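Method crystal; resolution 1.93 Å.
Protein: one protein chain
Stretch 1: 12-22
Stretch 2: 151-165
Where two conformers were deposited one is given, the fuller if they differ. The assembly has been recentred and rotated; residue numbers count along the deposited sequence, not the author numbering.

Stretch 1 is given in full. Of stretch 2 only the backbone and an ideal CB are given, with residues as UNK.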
# COMPACT_ATOMS: atom_id res chain seq x y z
N ASN B 12 7.67 -8.47 -4.91
CA ASN B 12 6.43 -8.83 -4.24
C ASN B 12 6.45 -8.43 -2.76
O ASN B 12 5.45 -7.91 -2.24
CB ASN B 12 6.20 -10.33 -4.41
CG ASN B 12 4.93 -10.80 -3.74
OD1 ASN B 12 4.97 -11.28 -2.61
ND2 ASN B 12 3.80 -10.68 -4.44
N VAL B 13 7.57 -8.65 -2.06
CA VAL B 13 7.70 -8.20 -0.67
C VAL B 13 7.47 -6.70 -0.58
O VAL B 13 6.69 -6.22 0.26
CB VAL B 13 9.09 -8.58 -0.11
CG1 VAL B 13 9.35 -7.86 1.24
CG2 VAL B 13 9.25 -10.10 0.01
N ILE B 14 8.14 -5.92 -1.43
CA ILE B 14 7.99 -4.46 -1.36
C ILE B 14 6.55 -4.06 -1.66
O ILE B 14 5.95 -3.21 -0.98
CB ILE B 14 8.99 -3.78 -2.31
CG1 ILE B 14 10.43 -4.02 -1.83
CG2 ILE B 14 8.68 -2.31 -2.43
CD1 ILE B 14 11.48 -3.41 -2.76
N LEU B 15 5.95 -4.67 -2.69
CA LEU B 15 4.57 -4.37 -3.02
C LEU B 15 3.64 -4.65 -1.85
O LEU B 15 2.72 -3.87 -1.57
CB LEU B 15 4.12 -5.17 -4.25
CG LEU B 15 4.66 -4.68 -5.61
CD1 LEU B 15 4.48 -5.74 -6.70
CD2 LEU B 15 3.99 -3.40 -6.03
N GLU B 16 3.86 -5.77 -1.16
CA GLU B 16 2.99 -6.11 -0.03
C GLU B 16 3.17 -5.12 1.11
O GLU B 16 2.18 -4.69 1.73
CB GLU B 16 3.25 -7.53 0.46
CG GLU B 16 2.27 -7.95 1.56
CD GLU B 16 2.37 -9.40 1.99
OE1 GLU B 16 1.40 -9.92 2.58
OE2 GLU B 16 3.42 -10.03 1.74
N ILE B 17 4.42 -4.77 1.42
CA ILE B 17 4.68 -3.79 2.49
C ILE B 17 4.01 -2.46 2.19
O ILE B 17 3.42 -1.83 3.08
CB ILE B 17 6.20 -3.61 2.68
CG1 ILE B 17 6.79 -4.89 3.29
CG2 ILE B 17 6.46 -2.39 3.57
CD1 ILE B 17 8.33 -4.84 3.36
N LEU B 18 4.13 -1.99 0.95
CA LEU B 18 3.52 -0.71 0.61
C LEU B 18 2.00 -0.79 0.57
O LEU B 18 1.34 0.25 0.67
CB LEU B 18 4.08 -0.20 -0.73
CG LEU B 18 5.61 -0.00 -0.77
CD1 LEU B 18 6.05 0.63 -2.10
CD2 LEU B 18 6.14 0.81 0.39
N SER B 19 1.43 -1.98 0.39
CA SER B 19 -0.02 -2.14 0.53
C SER B 19 -0.45 -2.03 1.98
O SER B 19 -1.51 -1.46 2.29
CB SER B 19 -0.46 -3.48 -0.06
OG SER B 19 -0.08 -3.61 -1.43
N ILE B 20 0.36 -2.59 2.89
CA ILE B 20 0.03 -2.62 4.31
C ILE B 20 0.19 -1.24 4.94
O ILE B 20 -0.60 -0.84 5.80
CB ILE B 20 0.92 -3.66 5.02
CG1 ILE B 20 0.58 -5.07 4.55
CG2 ILE B 20 0.80 -3.54 6.55
CD1 ILE B 20 1.57 -6.15 5.04
N GLU B 21 1.24 -0.50 4.55
CA GLU B 21 1.54 0.84 5.08
C GLU B 21 1.76 1.79 3.92
O GLU B 21 2.90 2.12 3.58
CB GLU B 21 2.78 0.83 5.99
CG GLU B 21 2.54 0.32 7.39
CD GLU B 21 1.87 1.34 8.31
OE1 GLU B 21 1.42 2.42 7.84
OE2 GLU B 21 1.81 1.06 9.52
N PRO B 22 0.68 2.27 3.29
CA PRO B 22 0.81 3.07 2.06
C PRO B 22 1.43 4.44 2.26
O PRO B 22 1.78 5.07 1.25
CB PRO B 22 -0.64 3.18 1.55
CG PRO B 22 -1.34 2.01 2.17
CD PRO B 22 -0.72 1.88 3.54
N UNK B 151 6.01 -2.19 13.55
CA UNK B 151 4.66 -1.63 13.60
C UNK B 151 3.64 -2.59 13.00
O UNK B 151 3.58 -3.76 13.37
CB UNK B 151 4.61 -0.29 12.86
N UNK B 152 2.84 -2.10 12.04
CA UNK B 152 1.85 -2.94 11.38
C UNK B 152 2.45 -3.87 10.33
O UNK B 152 1.72 -4.71 9.79
CB UNK B 152 0.78 -2.06 10.73
N UNK B 153 3.72 -3.72 9.98
CA UNK B 153 4.32 -4.58 8.96
C UNK B 153 4.81 -5.87 9.61
O UNK B 153 5.59 -5.81 10.57
CB UNK B 153 5.47 -3.86 8.25
N UNK B 154 4.39 -7.04 9.11
CA UNK B 154 4.86 -8.31 9.69
C UNK B 154 6.38 -8.40 9.67
O UNK B 154 7.02 -8.05 8.67
CB UNK B 154 4.26 -9.50 8.93
N UNK B 155 6.95 -8.90 10.77
CA UNK B 155 8.40 -8.95 10.89
C UNK B 155 9.03 -9.80 9.79
O UNK B 155 10.16 -9.54 9.37
CB UNK B 155 8.79 -9.50 12.26
N UNK B 156 8.31 -10.82 9.31
CA UNK B 156 8.87 -11.65 8.25
C UNK B 156 9.17 -10.83 7.00
O UNK B 156 10.14 -11.11 6.29
CB UNK B 156 7.91 -12.79 7.91
N UNK B 157 8.35 -9.83 6.71
CA UNK B 157 8.59 -9.02 5.51
C UNK B 157 9.80 -8.10 5.69
O UNK B 157 10.57 -7.91 4.75
CB UNK B 157 7.35 -8.19 5.18
N UNK B 158 9.98 -7.53 6.89
CA UNK B 158 11.21 -6.79 7.17
C UNK B 158 12.42 -7.69 7.01
O UNK B 158 13.47 -7.24 6.52
CB UNK B 158 11.18 -6.20 8.58
N UNK B 159 12.31 -8.93 7.48
CA UNK B 159 13.39 -9.89 7.30
C UNK B 159 13.68 -10.14 5.83
O UNK B 159 14.84 -10.17 5.41
CB UNK B 159 13.05 -11.21 8.00
N UNK B 160 12.63 -10.35 5.03
CA UNK B 160 12.83 -10.65 3.61
C UNK B 160 13.47 -9.49 2.86
O UNK B 160 14.23 -9.72 1.91
CB UNK B 160 11.49 -11.01 2.96
N UNK B 161 13.17 -8.25 3.25
CA UNK B 161 13.86 -7.11 2.64
C UNK B 161 15.36 -7.26 2.80
O UNK B 161 16.13 -7.03 1.87
CB UNK B 161 13.39 -5.79 3.26
N UNK B 162 15.78 -7.67 4.00
CA UNK B 162 17.20 -7.79 4.31
C UNK B 162 17.82 -9.01 3.63
O UNK B 162 18.88 -8.91 3.00
CB UNK B 162 17.40 -7.87 5.82
N UNK B 163 17.17 -10.18 3.74
CA UNK B 163 17.75 -11.39 3.18
C UNK B 163 17.80 -11.34 1.65
O UNK B 163 18.80 -11.76 1.04
CB UNK B 163 16.95 -12.61 3.64
N UNK B 164 16.73 -10.86 1.01
CA UNK B 164 16.70 -10.87 -0.45
C UNK B 164 17.61 -9.81 -1.04
O UNK B 164 18.24 -10.04 -2.08
CB UNK B 164 15.27 -10.66 -0.95
N UNK B 165 17.70 -8.65 -0.40
CA UNK B 165 18.63 -7.64 -0.89
C UNK B 165 20.08 -8.10 -0.75
O UNK B 165 20.88 -7.90 -1.67
CB UNK B 165 18.42 -6.32 -0.14

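Position 151 has phi/psi of 57/-127. The positive phi by itself favours glycine, and the residue is Gly151.

At 152, CA-to-CB points toward stretch 1 and the ideal CB lies 3.5 Å from Glu21 OE2. A carboxylate at that range calls for a short donor: asparagine, serine or threonine would suit. Asn152 is deposited, and its ND2 donates to Glu21 OE2 at 2.7 Å with an N-H...acceptor angle of 162°. A water oxygen lies 2.5 Å from Glu21 OE2 and 2.8 Å from Asn152 N, whose N-H it accepts.

At 153 the CB points sideways, about 5.0 Å from both Ile17 CG2 and Ile20 CG2, with Glu21 CG near. That gap fits a medium aliphatic chain such as valine, isoleucine or leucine. Val153, chi1 t, places CG1 3.9 Å from Ile17 CG1 and CG2 3.8 Å from Glu21 CG.

At 154, immediately before the helix, phi/psi of -56/138 admits proline as well as the usual capping residues serine, threonine and aspartate; no atom of stretch 1 comes within 5.5 Å of the ideal CB. Pro154 takes the N-cap position, and its CD packs 3.7 Å from Ile20 CD1.

Positions 155 and 156 are out of reach, so stretch 1 sets no preference. They are Glu155 and Arg156; Arg156 NE forms a salt bridge with OE2 of the residue at 160 (3.0 Å).

At 157 the CB points toward stretch 1, 3.8 Å from Ile17 CG1 and 4.4 Å from Val13 CG1. A branched apolar chain such as leucine, or perhaps methionine, would fill the hollow beyond. Leu157 (m, t) sits as a knob among Val13, Glu16, Ile17 and Ile20; its CD1 is 4.0 Å from Ile20 CD1 and its CD2 3.5 Å from Glu16 OE2.

At 158 the CB points away and 159 is out of reach, so stretch 1 sets no preference and many side chains would do; they are Leu158 and Phe159.

At 160 the CB points toward stretch 1 but already lies 3.8 Å from Val13 CG2, so a small residue, or a longer one that turns aside, would serve. Glu160 has its end leading away, to the Arg156 bridge.

At 161 the CB is sideways, 5.0 Å from Val13 CG1 and 5.2 Å from Ile17 CD1; leucine, methionine or isoleucine could bridge this. Leu161 puts CD2 3.6 Å from Val13 CG1 and CD1 3.7 Å from Ile17 CD1.

Positions 162, 163 and 165 are out of reach of stretch 1, which leaves them open to any helix-compatible residue; they are Leu162, Lys163 and Ser165. At 164 the CB points toward stretch 1 with nothing within 5.5 Å, favouring a longer apolar chain; Leu164 CD1 reaches Val13 CG2 at 4.0 Å.

Stretch 2 151-165: GNVPERLLFELLKLS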
# COMPACT_ATOMS: atom_id res chain seq x y z
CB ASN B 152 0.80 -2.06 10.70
CG ASN B 152 0.10 -1.16 11.67
OD1 ASN B 152 -0.46 -1.62 12.67
ND2 ASN B 152 0.14 0.15 11.42
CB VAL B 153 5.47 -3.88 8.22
CG1 VAL B 153 6.01 -4.80 7.15
CG2 VAL B 153 4.98 -2.58 7.62
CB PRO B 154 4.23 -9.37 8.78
CG PRO B 154 3.06 -8.69 8.10
CD PRO B 154 3.45 -7.23 7.98
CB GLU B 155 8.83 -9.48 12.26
CG GLU B 155 10.33 -9.27 12.48
CD GLU B 155 10.85 -9.83 13.79
OE1 GLU B 155 10.06 -10.40 14.58
OE2 GLU B 155 12.07 -9.70 14.02
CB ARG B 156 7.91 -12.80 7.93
CG ARG B 156 8.45 -13.79 6.93
CD ARG B 156 9.79 -14.34 7.39
NE ARG B 156 10.37 -15.26 6.42
CZ ARG B 156 10.28 -16.58 6.47
NH1 ARG B 156 9.61 -17.16 7.46
NH2 ARG B 156 10.87 -17.32 5.54
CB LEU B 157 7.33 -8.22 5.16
CG LEU B 157 6.10 -9.05 4.75
CD1 LEU B 157 4.92 -8.14 4.39
CD2 LEU B 157 6.44 -9.99 3.60
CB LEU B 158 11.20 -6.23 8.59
CG LEU B 158 10.62 -4.85 8.89
CD1 LEU B 158 11.42 -3.73 8.18
CD2 LEU B 158 9.17 -4.80 8.51
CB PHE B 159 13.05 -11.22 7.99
CG PHE B 159 13.96 -12.34 7.58
CD1 PHE B 159 15.26 -12.41 8.09
CD2 PHE B 159 13.57 -13.27 6.63
CE1 PHE B 159 16.13 -13.41 7.67
CE2 PHE B 159 14.44 -14.28 6.21
CZ PHE B 159 15.71 -14.35 6.74
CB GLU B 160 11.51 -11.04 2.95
CG GLU B 160 10.94 -12.35 3.45
CD GLU B 160 11.84 -13.54 3.12
OE1 GLU B 160 12.52 -13.51 2.08
OE2 GLU B 160 11.87 -14.51 3.91
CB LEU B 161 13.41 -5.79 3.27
CG LEU B 161 11.99 -5.29 3.03
CD1 LEU B 161 11.86 -3.94 3.69
CD2 LEU B 161 11.73 -5.20 1.51
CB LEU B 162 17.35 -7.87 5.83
CG LEU B 162 18.75 -8.09 6.42
CD1 LEU B 162 19.62 -6.85 6.19
CD2 LEU B 162 18.66 -8.45 7.91
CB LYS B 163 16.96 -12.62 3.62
CG LYS B 163 17.50 -13.87 2.93
CD LYS B 163 16.71 -15.10 3.23
CE LYS B 163 17.38 -16.30 2.57
NZ LYS B 163 16.66 -17.56 2.91
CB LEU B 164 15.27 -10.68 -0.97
CG LEU B 164 14.30 -11.81 -0.59
CD1 LEU B 164 12.88 -11.49 -1.05
CD2 LEU B 164 14.78 -13.16 -1.16
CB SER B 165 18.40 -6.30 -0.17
OG SER B 165 18.82 -6.36 1.17
O HOH W 1 3.85 0.09 10.62
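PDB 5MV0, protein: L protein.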